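Local coordinates for Glyoxalase/bleomycin resistance protein/dioxygenase (Catenulispora acidiphila, PDB 4G6X) that belongs to the glyoxalase/bleomycin resistance/dioxygenase (VOC) superfamily and may act as a dioxygenase, its own substrate being unknown, at residues A102-D107 / N144-M149; V121-E126 / A136-T141. All coordinates share one frame; numbering follows the deposited sequence. Where two conformers were deposited one is given.

Interaction 1 of 2, residues A102-D107 / N144-M149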
loop_
_atom_site.group_PDB
_atom_site.type_symbol
_atom_site.label_atom_id
_atom_site.label_comp_id
_atom_site.label_asym_id
_atom_site.label_seq_id
_atom_site.Cartn_x
_atom_site.Cartn_y
_atom_site.Cartn_z
ATOM N N ALA A 102 -1.419 -5.468 5.238
ATOM C CA ALA A 102 -2.180 -4.270 4.955
ATOM C C ALA A 102 -3.179 -4.037 6.062
ATOM O O ALA A 102 -3.517 -4.947 6.840
ATOM C CB ALA A 102 -2.902 -4.425 3.626
ATOM N N SER A 103 -3.629 -2.783 6.179
ATOM C CA SER A 103 -4.590 -2.403 7.221
ATOM C C SER A 103 -5.706 -1.515 6.650
ATOM O O SER A 103 -5.422 -0.542 5.938
ATOM C CB SER A 103 -3.889 -1.649 8.376
ATOM O OG SER A 103 -2.674 -2.256 8.818
ATOM N N PHE A 104 -6.954 -1.824 7.026
ATOM C CA PHE A 104 -8.190 -1.091 6.571
ATOM C C PHE A 104 -8.895 -0.531 7.752
ATOM O O PHE A 104 -8.847 -1.088 8.831
ATOM C CB PHE A 104 -9.154 -2.012 5.790
ATOM C CG PHE A 104 -8.491 -2.673 4.623
ATOM C CD1 PHE A 104 -8.005 -1.908 3.576
ATOM C CD2 PHE A 104 -8.218 -4.021 4.624
ATOM C CE1 PHE A 104 -7.310 -2.491 2.520
ATOM C CE2 PHE A 104 -7.517 -4.613 3.580
ATOM C CZ PHE A 104 -7.031 -3.860 2.538
ATOM N N ALA A 105 -9.534 0.614 7.555
ATOM C CA ALA A 105 -10.222 1.318 8.643
ATOM C C ALA A 105 -11.708 0.990 8.685
ATOM O O ALA A 105 -12.349 0.820 7.641
ATOM C CB ALA A 105 -10.039 2.828 8.456
ATOM N N VAL A 106 -12.262 0.868 9.880
ATOM C CA VAL A 106 -13.716 0.676 10.002
ATOM C C VAL A 106 -14.218 1.565 11.137
ATOM O O VAL A 106 -13.463 1.892 12.060
ATOM C CB VAL A 106 -14.102 -0.814 10.257
ATOM C CG1 VAL A 106 -13.681 -1.697 9.066
ATOM C CG2 VAL A 106 -13.464 -1.318 11.549
ATOM N N ASP A 107 -15.499 1.917 11.069
ATOM C CA ASP A 107 -16.140 2.716 12.114
ATOM C C ASP A 107 -16.453 1.917 13.390
ATOM O O ASP A 107 -16.340 2.487 14.480
ATOM C CB ASP A 107 -17.443 3.327 11.583
ATOM C CG ASP A 107 -17.208 4.326 10.450
ATOM O OD1 ASP A 107 -16.252 5.147 10.554
ATOM O OD2 ASP A 107 -17.984 4.274 9.456
ATOM N N ASN A 144 -1.873 -13.714 3.312
ATOM C CA ASN A 144 -1.692 -12.495 4.103
ATOM C C ASN A 144 -2.550 -12.449 5.371
ATOM O O ASN A 144 -3.672 -13.048 5.435
ATOM C CB ASN A 144 -2.038 -11.254 3.306
ATOM C CG ASN A 144 -1.398 -11.195 1.967
ATOM O OD1 ASN A 144 -2.064 -11.330 0.930
ATOM N ND2 ASN A 144 -0.096 -10.987 1.944
ATOM N N LEU A 145 -2.046 -11.715 6.355
ATOM C CA LEU A 145 -2.858 -11.267 7.471
ATOM C C LEU A 145 -3.253 -9.834 7.145
ATOM O O LEU A 145 -2.455 -9.081 6.570
ATOM C CB LEU A 145 -2.034 -11.312 8.778
ATOM C CG LEU A 145 -1.569 -12.719 9.261
ATOM C CD1 LEU A 145 -0.652 -12.644 10.448
ATOM C CD2 LEU A 145 -2.769 -13.631 9.572
ATOM N N ILE A 146 -4.458 -9.451 7.555
ATOM C CA ILE A 146 -5.021 -8.166 7.201
ATOM C C ILE A 146 -5.494 -7.580 8.498
ATOM O O ILE A 146 -6.174 -8.275 9.271
ATOM C CB ILE A 146 -6.230 -8.314 6.282
ATOM C CG1 ILE A 146 -5.811 -8.925 4.933
ATOM C CG2 ILE A 146 -6.933 -6.972 6.045
ATOM C CD1 ILE A 146 -4.768 -8.135 4.151
ATOM N N GLN A 147 -5.089 -6.355 8.763
ATOM C CA GLN A 147 -5.530 -5.669 9.972
ATOM C C GLN A 147 -6.742 -4.762 9.710
ATOM O O GLN A 147 -6.758 -3.981 8.749
ATOM C CB GLN A 147 -4.355 -4.872 10.558
ATOM C CG GLN A 147 -4.569 -4.238 11.914
ATOM C CD GLN A 147 -3.383 -3.403 12.337
ATOM O OE1 GLN A 147 -2.970 -2.473 11.649
ATOM N NE2 GLN A 147 -2.857 -3.719 13.456
ATOM N N LEU A 148 -7.712 -4.869 10.621
ATOM C CA LEU A 148 -8.776 -3.887 10.799
ATOM C C LEU A 148 -8.455 -2.948 11.948
ATOM O O LEU A 148 -8.020 -3.354 13.020
ATOM C CB LEU A 148 -10.061 -4.585 11.127
ATOM C CG LEU A 148 -10.920 -5.220 10.032
ATOM C CD1 LEU A 148 -10.320 -5.357 8.677
ATOM C CD2 LEU A 148 -11.766 -6.415 10.501
HETATM N N MSE A 149 -8.677 -1.669 11.716
HETATM C CA MSE A 149 -8.327 -0.624 12.672
HETATM C C MSE A 149 -9.524 0.249 12.927
HETATM O O MSE A 149 -10.096 0.851 11.990
HETATM C CB MSE A 149 -7.264 0.334 12.142
HETATM C CG MSE A 149 -5.894 -0.324 11.852
HETATM SE SE MSE A 149 -4.426 0.921 11.267
HETATM C CE MSE A 149 -4.979 2.206 12.629
#

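Interaction 2 of 2, residues V121-E126 / A136-T141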
loop_
_atom_site.group_PDB
_atom_site.type_symbol
_atom_site.label_atom_id
_atom_site.label_comp_id
_atom_site.label_asym_id
_atom_site.label_seq_id
_atom_site.Cartn_x
_atom_site.Cartn_y
_atom_site.Cartn_z
ATOM N N VAL A 121 -14.945 -15.939 8.075
ATOM C CA VAL A 121 -13.587 -15.362 8.018
ATOM C C VAL A 121 -12.842 -15.765 9.287
ATOM O O VAL A 121 -13.392 -15.714 10.410
ATOM C CB VAL A 121 -13.625 -13.809 7.900
ATOM C CG1 VAL A 121 -12.234 -13.202 8.027
ATOM C CG2 VAL A 121 -14.258 -13.337 6.589
ATOM N N ARG A 122 -11.591 -16.144 9.140
ATOM C CA ARG A 122 -10.792 -16.563 10.245
ATOM C C ARG A 122 -10.024 -15.392 10.841
ATOM O O ARG A 122 -9.298 -14.734 10.143
ATOM C CB ARG A 122 -9.818 -17.601 9.724
ATOM C CG ARG A 122 -8.961 -18.282 10.742
ATOM C CD ARG A 122 -7.920 -19.176 10.087
ATOM N NE ARG A 122 -6.847 -19.349 11.010
ATOM C CZ ARG A 122 -5.591 -19.063 10.782
ATOM N NH1 ARG A 122 -5.179 -18.619 9.624
ATOM N NH2 ARG A 122 -4.747 -19.237 11.737
ATOM N N PHE A 123 -10.167 -15.155 12.138
ATOM C CA PHE A 123 -9.359 -14.129 12.809
ATOM C C PHE A 123 -8.247 -14.763 13.634
ATOM O O PHE A 123 -8.491 -15.741 14.411
ATOM C CB PHE A 123 -10.238 -13.268 13.708
ATOM C CG PHE A 123 -11.081 -12.274 12.952
ATOM C CD1 PHE A 123 -10.686 -10.958 12.859
ATOM C CD2 PHE A 123 -12.225 -12.692 12.273
ATOM C CE1 PHE A 123 -11.440 -10.048 12.138
ATOM C CE2 PHE A 123 -12.974 -11.796 11.540
ATOM C CZ PHE A 123 -12.596 -10.487 11.471
ATOM N N THR A 124 -7.041 -14.213 13.497
ATOM C CA THR A 124 -5.886 -14.567 14.334
ATOM C C THR A 124 -5.760 -13.683 15.577
ATOM O O THR A 124 -5.132 -14.062 16.558
ATOM C CB THR A 124 -4.589 -14.529 13.531
ATOM O OG1 THR A 124 -4.385 -13.191 13.033
ATOM C CG2 THR A 124 -4.660 -15.494 12.341
ATOM N N GLN A 125 -6.363 -12.499 15.519
ATOM C CA GLN A 125 -6.482 -11.611 16.670
ATOM C C GLN A 125 -7.856 -10.991 16.687
ATOM O O GLN A 125 -8.234 -10.299 15.750
ATOM C CB GLN A 125 -5.425 -10.504 16.625
ATOM C CG GLN A 125 -5.349 -9.650 17.893
ATOM C CD GLN A 125 -4.918 -8.231 17.580
ATOM O OE1 GLN A 125 -3.759 -7.988 17.240
ATOM N NE2 GLN A 125 -5.867 -7.299 17.617
ATOM N N GLU A 126 -8.575 -11.241 17.787
ATOM C CA GLU A 126 -9.874 -10.620 18.060
ATOM C C GLU A 126 -9.696 -9.131 18.340
ATOM O O GLU A 126 -8.569 -8.702 18.641
ATOM C CB GLU A 126 -10.551 -11.299 19.269
ATOM C CG GLU A 126 -10.945 -12.746 19.010
ATOM C CD GLU A 126 -11.647 -13.392 20.215
ATOM O OE1 GLU A 126 -11.776 -12.735 21.272
ATOM O OE2 GLU A 126 -12.068 -14.561 20.098
ATOM N N ALA A 136 -8.009 -5.619 14.981
ATOM C CA ALA A 136 -8.239 -7.060 14.817
ATOM C C ALA A 136 -7.428 -7.527 13.613
ATOM O O ALA A 136 -7.137 -6.734 12.718
ATOM C CB ALA A 136 -9.713 -7.395 14.608
ATOM N N ILE A 137 -7.096 -8.810 13.577
ATOM C CA ILE A 137 -6.291 -9.338 12.469
ATOM C C ILE A 137 -6.962 -10.587 11.905
ATOM O O ILE A 137 -7.330 -11.500 12.659
ATOM C CB ILE A 137 -4.867 -9.630 12.909
ATOM C CG1 ILE A 137 -4.208 -8.333 13.362
ATOM C CG2 ILE A 137 -4.067 -10.280 11.761
ATOM C CD1 ILE A 137 -2.826 -8.519 13.905
ATOM N N LEU A 138 -7.151 -10.568 10.585
ATOM C CA LEU A 138 -7.787 -11.670 9.874
ATOM C C LEU A 138 -6.883 -12.293 8.799
ATOM O O LEU A 138 -5.925 -11.665 8.346
ATOM C CB LEU A 138 -9.152 -11.257 9.264
ATOM C CG LEU A 138 -9.109 -10.187 8.155
ATOM C CD1 LEU A 138 -9.029 -10.807 6.771
ATOM C CD2 LEU A 138 -10.375 -9.333 8.187
ATOM N N ASP A 139 -7.187 -13.564 8.478
ATOM C CA ASP A 139 -6.505 -14.314 7.400
ATOM C C ASP A 139 -7.290 -14.075 6.087
ATOM O O ASP A 139 -8.514 -14.392 5.991
ATOM C CB ASP A 139 -6.473 -15.779 7.791
ATOM C CG ASP A 139 -5.872 -16.689 6.723
ATOM O OD1 ASP A 139 -5.420 -16.251 5.664
ATOM O OD2 ASP A 139 -5.887 -17.907 7.008
ATOM N N ASP A 140 -6.627 -13.509 5.075
ATOM C CA ASP A 140 -7.295 -13.280 3.800
ATOM C C ASP A 140 -7.478 -14.484 2.893
ATOM O O ASP A 140 -8.033 -14.353 1.785
ATOM C CB ASP A 140 -6.715 -12.068 3.017
ATOM C CG ASP A 140 -5.448 -12.366 2.311
ATOM O OD1 ASP A 140 -4.845 -13.437 2.517
ATOM O OD2 ASP A 140 -4.998 -11.487 1.519
ATOM N N THR A 141 -6.983 -15.681 3.341
ATOM C CA THR A 141 -6.962 -16.936 2.585
ATOM C C THR A 141 -5.927 -17.000 1.469
ATOM O O THR A 141 -5.793 -18.026 0.844
ATOM C CB THR A 141 -8.336 -17.431 2.048
ATOM O OG1 THR A 141 -8.796 -16.671 0.920
ATOM C CG2 THR A 141 -9.415 -17.377 3.169
HETATM O O HOH W 1 -10.212 -16.410 6.517
#

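Interaction 1 of 2, residues A102-D107 / N144-M149
In the mixed four-stranded sheet of this VOC-family protein, strand 102-106 runs parallel to strand 145-150, and Ser103, Phe104 and Ala105 lie beside Gln147, Leu148 and Met149 in that pairing. Four backbone hydrogen bonds pass back and forth: Gln147 N to Ala102 O, Phe104 N to Gln147 O at 2.8 Å, Met149 N to Phe104 O, and Val106 N to Met149 O at 3.0 Å. The short strand axes cross at -27°, in keeping with the usual sheet twist.

On the face bearing Ser103 and Gln147 the contact is polar. In the conformer given, Ser103 OG donates to Gln147 OE1 over 2.9 Å, coming in 29° off the plane of the amide. The glutamine reaches that point because its CG stands anti to the backbone N (chi1 -172°) and the chain stays extended before the amide turns. Selenomethionine Met149 belongs to the same face; its SE lies 3.9 Å from Ser103 CB, and a glycerol, probably from the crystallisation liquor, lies about 4 Å from its side chain.

On the opposite face, Ile146 CG2 meets the Phe104 ring at its edge, near the ring plane, 3.5 Å from Phe104 CE2, and Phe50 adds an edge-to-face partner.

At the C-terminal end of the pairing, Ala105 and Met149 pack on His28 of the second subunit. The chemistry thus divides by face: a hydroxyl-amide bond in one conformer of Ser103 on one side, methyl and ring carbons on the other. Further backbone groups bond to neighbouring strands and the second subunit, while Ala102 N is buried without a partner.

Interaction 2 of 2, residues V121-E126 / A136-T141
Phe123 and Leu138 face each other as a non-hydrogen-bonded antiparallel pair, and the leucine lays its CB over one face of the phenyl ring. This CH-pi contact measures 4.0 Å from Leu138 CB to the centroid of the Phe123 ring, 16° from the normal. Val121 crosses the same leucine at a slant, its CG1 lying 3.8 Å from Leu138 CB, and Ala136 CB comes to the ring obliquely.

Arg122 and Asp139 meet at the exposed margin. With CG anti to the backbone N (chi1 -174°) and the chain extended as far as NE, the arginine forms a salt bridge, Arg122 NH1 to Asp139 OD2 at 2.8 Å. The carboxylate oxygen lies in the guanidinium plane, yet the donor stands above the carboxylate plane, the two groups being turned 86° apart. Asp139 OD1 meanwhile accepts from Thr141 N in an Asx turn, so both carboxylate oxygens are engaged. A water bridges Arg122 N and Asp139 O.

Thr124 and Gln125 together oppose Ile137, a classic beta bulge. Ile137 O accepts from Thr124 N at 2.9 Å and Gln125 N at 3.2 Å, both approaching from one face of its carbonyl plane. Thr124 OG1 lies 3.2 Å from Ile137 CG2, while Gln125 OE1 rests 3.5 Å from Ile137 CD1; the amide NE2 of Gln125 turns to Thr135 and to Glu126 O.

Helix 109-118 covers the Phe123 side through Tyr113, Leu116 and Ser117. Phe43 of helix 37-46 packs on Val121 and Leu138, and strand 145-150 flanks the hairpin, its Leu145 touching Thr124 and Ile137.

Two pairings within one mixed four-stranded sheet illustrate how the chemistry of a contact can vary with its place in a sheet. Interaction 1 is the buried one, nearer the middle of the chain and joining strands distant in sequence, with parallel backbone bonding in step from Ser103 to Ala105 and the second subunit close by. Interaction 2 is the partly exposed hairpin at the sheet's other border, where a bulge interrupts the register, a salt bridge lies at the exposed margin and a water joins the two backbones; no other chain of the assembly touches its segments. Ile146 N to Leu138 O and Leu148 N to Ala136 O, both probable hydrogen bonds, stitch the two contacts into a continuous sheet.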